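Regulatory Subunit of Protein Kinase A (cAMP-dependent) from Euglena gracilis (Euglena gracilis, PDB 6RSX) binds cAMP in two cyclic nucleotide-binding domains and, as the regulatory subunit of protein kinase A, probably controls the kinase's activity. Local coordinates at residues A[48-61]-A[139-151]. Numbering follows the deposited sequence.
Sequences LGEDSLEVVYSSMF and LDRDTFRRILLTQ
V55 and I147 meet in an antiparallel helix pair in the first cyclic nucleotide-binding domain. Helix 50-59 leads into the first strand of the cupin-like beta fold, and helix 141-147 follows its last strand. The two axes run at 169° to each other, 10.7 Å apart. No direct hydrogen bond joins the two segments; apolar side chains and two waters do. I147 turns its CG2 branch toward V55, whose CG1 lies 4.0 Å from it. With V55 CG1 anti to the backbone N (chi1 173°), the same methyl also meets T143 CG2 at 3.9 Å. L48, just ahead of helix 50-59, closes one end, its CD2 packing on L148 CD2 at 3.7 Å. At the other end M60 CG rests on L139 CD2 at 3.5 Å. F45 of helix 43-46 touches M60, L139 and L148 and so extends this apolar core. F61 brings its ring edge near D140 N, where strands 61-65 and 134-140 pair through backbone bonding of F61 with A138. D140 caps the second helix: OD1 accepts from T143 N nearly along its C-O axis and from T143 OG1 above the carboxylate plane. One water accepts from D140 N and gives only weak bonds to S59 O and T143 OG1. Q151 NE2 donates to I147 O at 2.9 Å, lying in the carbonyl plane. A second water donates to I147 O and lies 2.6 Å from S52 OG, bridging the helices.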
loop_
_atom_site.group_PDB
_atom_site.type_symbol
_atom_site.label_atom_id
_atom_site.label_comp_id
_atom_site.label_asym_id
_atom_site.label_seq_id
_atom_site.Cartn_x
_atom_site.Cartn_y
_atom_site.Cartn_z
ATOM N N LEU A 48 5.772 -6.712 -10.108
ATOM C CA LEU A 48 6.685 -7.554 -10.874
ATOM C C LEU A 48 6.128 -7.851 -12.255
ATOM O O LEU A 48 4.941 -8.138 -12.410
ATOM C CB LEU A 48 6.926 -8.873 -10.142
ATOM C CG LEU A 48 7.463 -8.732 -8.734
ATOM C CD1 LEU A 48 7.382 -10.075 -8.074
ATOM C CD2 LEU A 48 8.904 -8.219 -8.766
ATOM N N GLY A 49 7.008 -7.811 -13.257
ATOM C CA GLY A 49 6.673 -8.279 -14.580
ATOM C C GLY A 49 6.700 -9.789 -14.661
ATOM O O GLY A 49 6.986 -10.494 -13.693
ATOM N N GLU A 50 6.429 -10.291 -15.865
ATOM C CA GLU A 50 6.129 -11.710 -16.037
ATOM C C GLU A 50 7.352 -12.589 -15.801
ATOM O O GLU A 50 7.226 -13.692 -15.260
ATOM C CB GLU A 50 5.560 -11.958 -17.432
ATOM C CG GLU A 50 5.053 -13.379 -17.656
ATOM C CD GLU A 50 3.636 -13.398 -18.194
ATOM O OE1 GLU A 50 2.916 -14.399 -17.974
ATOM O OE2 GLU A 50 3.241 -12.396 -18.831
ATOM N N ASP A 51 8.533 -12.138 -16.226
ATOM C CA ASP A 51 9.736 -12.949 -16.053
ATOM C C ASP A 51 10.065 -13.134 -14.578
ATOM O O ASP A 51 10.415 -14.236 -14.136
ATOM C CB ASP A 51 10.914 -12.306 -16.783
ATOM C CG ASP A 51 11.159 -12.921 -18.147
ATOM O OD1 ASP A 51 10.313 -13.729 -18.594
ATOM O OD2 ASP A 51 12.202 -12.606 -18.767
ATOM N N SER A 52 9.987 -12.052 -13.808
ATOM C CA SER A 52 10.190 -12.157 -12.369
ATOM C C SER A 52 9.107 -13.011 -11.723
ATOM O O SER A 52 9.382 -13.764 -10.782
ATOM C CB SER A 52 10.230 -10.762 -11.751
ATOM O OG SER A 52 11.438 -10.111 -12.093
ATOM N N LEU A 53 7.862 -12.907 -12.207
ATOM C CA LEU A 53 6.799 -13.730 -11.638
ATOM C C LEU A 53 7.100 -15.204 -11.834
ATOM O O LEU A 53 6.875 -16.019 -10.931
ATOM C CB LEU A 53 5.444 -13.364 -12.253
ATOM C CG LEU A 53 4.889 -12.029 -11.767
ATOM C CD1 LEU A 53 3.511 -11.819 -12.336
ATOM C CD2 LEU A 53 4.835 -12.009 -10.267
ATOM N N GLU A 54 7.661 -15.562 -12.993
ATOM C CA GLU A 54 8.079 -16.940 -13.204
ATOM C C GLU A 54 9.087 -17.368 -12.146
ATOM O O GLU A 54 9.085 -18.525 -11.699
ATOM C CB GLU A 54 8.673 -17.100 -14.606
ATOM C CG GLU A 54 8.227 -18.347 -15.366
ATOM C CD GLU A 54 9.001 -19.598 -14.994
ATOM O OE1 GLU A 54 10.022 -19.495 -14.270
ATOM O OE2 GLU A 54 8.587 -20.697 -15.431
ATOM N N VAL A 55 9.979 -16.457 -11.745
ATOM C CA VAL A 55 10.933 -16.798 -10.692
ATOM C C VAL A 55 10.205 -17.010 -9.370
ATOM O O VAL A 55 10.483 -17.963 -8.633
ATOM C CB VAL A 55 12.009 -15.708 -10.568
ATOM C CG1 VAL A 55 12.890 -15.985 -9.374
ATOM C CG2 VAL A 55 12.831 -15.626 -11.840
ATOM N N VAL A 56 9.263 -16.121 -9.051
ATOM C CA VAL A 56 8.492 -16.274 -7.823
ATOM C C VAL A 56 7.776 -17.617 -7.815
ATOM O O VAL A 56 7.858 -18.370 -6.846
ATOM C CB VAL A 56 7.507 -15.105 -7.664
ATOM C CG1 VAL A 56 6.586 -15.353 -6.462
ATOM C CG2 VAL A 56 8.252 -13.809 -7.510
ATOM N N TYR A 57 7.077 -17.955 -8.914
ATOM C CA TYR A 57 6.254 -19.154 -8.889
ATOM C C TYR A 57 7.072 -20.425 -8.825
ATOM O O TYR A 57 6.540 -21.464 -8.409
ATOM C CB TYR A 57 5.343 -19.228 -10.107
ATOM C CG TYR A 57 4.352 -18.104 -10.174
ATOM C CD1 TYR A 57 3.664 -17.687 -9.040
ATOM C CD2 TYR A 57 4.120 -17.447 -11.372
ATOM C CE1 TYR A 57 2.729 -16.634 -9.117
ATOM C CE2 TYR A 57 3.184 -16.399 -11.454
ATOM C CZ TYR A 57 2.507 -16.002 -10.328
ATOM O OH TYR A 57 1.593 -14.967 -10.425
ATOM N N SER A 58 8.332 -20.390 -9.261
ATOM C CA SER A 58 9.167 -21.571 -9.156
ATOM C C SER A 58 10.011 -21.608 -7.882
ATOM O O SER A 58 10.451 -22.695 -7.487
ATOM C CB SER A 58 10.084 -21.685 -10.395
ATOM O OG SER A 58 11.082 -20.673 -10.424
ATOM N N SER A 59 10.219 -20.461 -7.226
ATOM C CA SER A 59 11.122 -20.341 -6.086
ATOM C C SER A 59 10.431 -20.301 -4.729
ATOM O O SER A 59 11.026 -20.743 -3.741
ATOM C CB SER A 59 11.979 -19.068 -6.216
ATOM O OG SER A 59 12.808 -19.112 -7.380
ATOM N N MET A 60 9.220 -19.738 -4.615
ATOM C CA MET A 60 8.651 -19.612 -3.274
ATOM C C MET A 60 8.441 -20.981 -2.642
ATOM O O MET A 60 8.104 -21.960 -3.321
ATOM C CB MET A 60 7.323 -18.836 -3.314
ATOM C CG MET A 60 7.550 -17.377 -3.204
ATOM S SD MET A 60 6.018 -16.467 -3.008
ATOM C CE MET A 60 6.486 -15.482 -1.575
ATOM N N PHE A 61 8.649 -21.062 -1.336
ATOM C CA PHE A 61 8.481 -22.302 -0.600
ATOM C C PHE A 61 7.590 -22.103 0.631
ATOM O O PHE A 61 7.448 -20.993 1.163
ATOM C CB PHE A 61 9.839 -22.892 -0.167
ATOM C CG PHE A 61 10.717 -21.948 0.630
ATOM C CD1 PHE A 61 11.511 -20.994 -0.011
ATOM C CD2 PHE A 61 10.767 -22.038 2.002
ATOM C CE1 PHE A 61 12.355 -20.126 0.735
ATOM C CE2 PHE A 61 11.606 -21.185 2.757
ATOM C CZ PHE A 61 12.397 -20.241 2.118
ATOM N N LEU A 139 10.282 -16.357 0.248
ATOM C CA LEU A 139 11.406 -16.207 -0.681
ATOM C C LEU A 139 12.694 -16.109 0.115
ATOM O O LEU A 139 12.768 -15.375 1.110
ATOM C CB LEU A 139 11.291 -14.939 -1.529
ATOM C CG LEU A 139 10.250 -14.849 -2.641
ATOM C CD1 LEU A 139 10.249 -13.441 -3.189
ATOM C CD2 LEU A 139 10.682 -15.846 -3.706
ATOM N N ASP A 140 13.736 -16.768 -0.378
ATOM C CA ASP A 140 14.999 -16.629 0.327
ATOM C C ASP A 140 15.705 -15.328 -0.064
ATOM O O ASP A 140 15.278 -14.574 -0.946
ATOM C CB ASP A 140 15.871 -17.860 0.094
ATOM C CG ASP A 140 16.359 -18.009 -1.355
ATOM O OD1 ASP A 140 16.360 -17.043 -2.145
ATOM O OD2 ASP A 140 16.772 -19.143 -1.686
ATOM N N ARG A 141 16.842 -15.068 0.608
ATOM C CA ARG A 141 17.473 -13.762 0.465
ATOM C C ARG A 141 17.956 -13.545 -0.963
ATOM O O ARG A 141 17.776 -12.461 -1.532
ATOM C CB ARG A 141 18.641 -13.633 1.453
ATOM C CG ARG A 141 19.348 -12.308 1.364
ATOM C CD ARG A 141 20.512 -12.217 2.359
ATOM N NE ARG A 141 21.236 -10.973 2.129
ATOM C CZ ARG A 141 22.244 -10.857 1.264
ATOM N NH1 ARG A 141 22.649 -11.918 0.570
ATOM N NH2 ARG A 141 22.852 -9.684 1.094
ATOM N N ASP A 142 18.625 -14.552 -1.540
ATOM C CA ASP A 142 19.175 -14.382 -2.887
ATOM C C ASP A 142 18.077 -14.130 -3.901
ATOM O O ASP A 142 18.234 -13.287 -4.798
ATOM C CB ASP A 142 19.984 -15.616 -3.291
ATOM C CG ASP A 142 21.287 -15.719 -2.528
ATOM O OD1 ASP A 142 21.649 -14.730 -1.829
ATOM O OD2 ASP A 142 21.927 -16.790 -2.618
ATOM N N THR A 143 16.938 -14.832 -3.762
ATOM C CA THR A 143 15.840 -14.620 -4.705
ATOM C C THR A 143 15.221 -13.245 -4.513
ATOM O O THR A 143 14.968 -12.521 -5.487
ATOM C CB THR A 143 14.778 -15.712 -4.554
ATOM O OG1 THR A 143 15.405 -16.987 -4.687
ATOM C CG2 THR A 143 13.713 -15.562 -5.630
ATOM N N PHE A 144 15.013 -12.849 -3.253
ATOM C CA PHE A 144 14.507 -11.512 -2.965
ATOM C C PHE A 144 15.395 -10.451 -3.603
ATOM O O PHE A 144 14.899 -9.530 -4.271
ATOM C CB PHE A 144 14.415 -11.274 -1.452
ATOM C CG PHE A 144 13.939 -9.886 -1.100
ATOM C CD1 PHE A 144 14.826 -8.823 -1.010
ATOM C CD2 PHE A 144 12.584 -9.641 -0.869
ATOM C CE1 PHE A 144 14.419 -7.545 -0.696
ATOM C CE2 PHE A 144 12.128 -8.340 -0.553
ATOM C CZ PHE A 144 13.044 -7.273 -0.479
ATOM N N ARG A 145 16.719 -10.575 -3.399
ATOM C CA ARG A 145 17.668 -9.599 -3.932
ATOM C C ARG A 145 17.600 -9.517 -5.451
ATOM O O ARG A 145 17.741 -8.429 -6.020
ATOM C CB ARG A 145 19.096 -9.932 -3.475
ATOM C CG ARG A 145 19.279 -9.702 -1.973
ATOM C CD ARG A 145 20.731 -9.782 -1.524
ATOM N NE ARG A 145 21.398 -8.495 -1.702
ATOM C CZ ARG A 145 21.310 -7.476 -0.849
ATOM N NH1 ARG A 145 21.963 -6.341 -1.098
ATOM N NH2 ARG A 145 20.577 -7.589 0.258
ATOM N N ARG A 146 17.386 -10.650 -6.121
ATOM C CA ARG A 146 17.305 -10.639 -7.578
ATOM C C ARG A 146 16.089 -9.873 -8.083
ATOM O O ARG A 146 16.216 -9.041 -8.990
ATOM C CB ARG A 146 17.278 -12.066 -8.118
ATOM C CG ARG A 146 18.603 -12.774 -7.963
ATOM C CD ARG A 146 18.898 -13.622 -9.176
ATOM N NE ARG A 146 18.093 -14.835 -9.242
ATOM C CZ ARG A 146 17.232 -15.114 -10.213
ATOM N NH1 ARG A 146 16.574 -16.265 -10.193
ATOM N NH2 ARG A 146 17.038 -14.252 -11.204
ATOM N N ILE A 147 14.902 -10.135 -7.529
ATOM C CA ILE A 147 13.658 -9.679 -8.152
ATOM C C ILE A 147 12.934 -8.540 -7.435
ATOM O O ILE A 147 12.139 -7.839 -8.083
ATOM C CB ILE A 147 12.688 -10.853 -8.361
ATOM C CG1 ILE A 147 12.158 -11.326 -7.020
ATOM C CG2 ILE A 147 13.367 -11.998 -9.121
ATOM C CD1 ILE A 147 11.049 -12.322 -7.186
ATOM N N LEU A 148 13.161 -8.316 -6.147
ATOM C CA LEU A 148 12.403 -7.294 -5.429
ATOM C C LEU A 148 13.241 -6.151 -4.869
ATOM O O LEU A 148 12.701 -5.055 -4.691
ATOM C CB LEU A 148 11.604 -7.934 -4.275
ATOM C CG LEU A 148 10.297 -8.629 -4.648
ATOM C CD1 LEU A 148 9.763 -9.433 -3.461
ATOM C CD2 LEU A 148 9.287 -7.561 -5.097
ATOM N N LEU A 149 14.541 -6.356 -4.604
ATOM C CA LEU A 149 15.270 -5.397 -3.774
ATOM C C LEU A 149 15.385 -4.029 -4.450
ATOM O O LEU A 149 15.101 -2.991 -3.831
ATOM C CB LEU A 149 16.661 -5.961 -3.404
ATOM C CG LEU A 149 17.485 -5.062 -2.477
ATOM C CD1 LEU A 149 18.519 -5.855 -1.680
ATOM C CD2 LEU A 149 18.167 -4.017 -3.331
ATOM N N THR A 150 15.788 -4.007 -5.726
ATOM C CA THR A 150 16.147 -2.748 -6.376
ATOM C C THR A 150 14.946 -1.821 -6.495
ATOM O O THR A 150 14.975 -0.675 -6.034
ATOM C CB THR A 150 16.742 -3.013 -7.761
ATOM O OG1 THR A 150 17.918 -3.814 -7.625
ATOM C CG2 THR A 150 17.096 -1.698 -8.429
ATOM N N GLN A 151 13.879 -2.295 -7.128
ATOM C CA GLN A 151 12.743 -1.408 -7.361
ATOM C C GLN A 151 12.009 -1.079 -6.068
ATOM O O GLN A 151 11.418 0.002 -5.963
ATOM C CB GLN A 151 11.801 -1.990 -8.418
ATOM C CG GLN A 151 10.872 -3.070 -7.976
ATOM C CD GLN A 151 11.452 -4.466 -8.139
ATOM O OE1 GLN A 151 12.673 -4.657 -8.193
ATOM N NE2 GLN A 151 10.571 -5.461 -8.208
HETATM O O HOH W 1 11.834 -7.919 -10.775
HETATM O O HOH W 2 13.207 -18.460 -2.721
#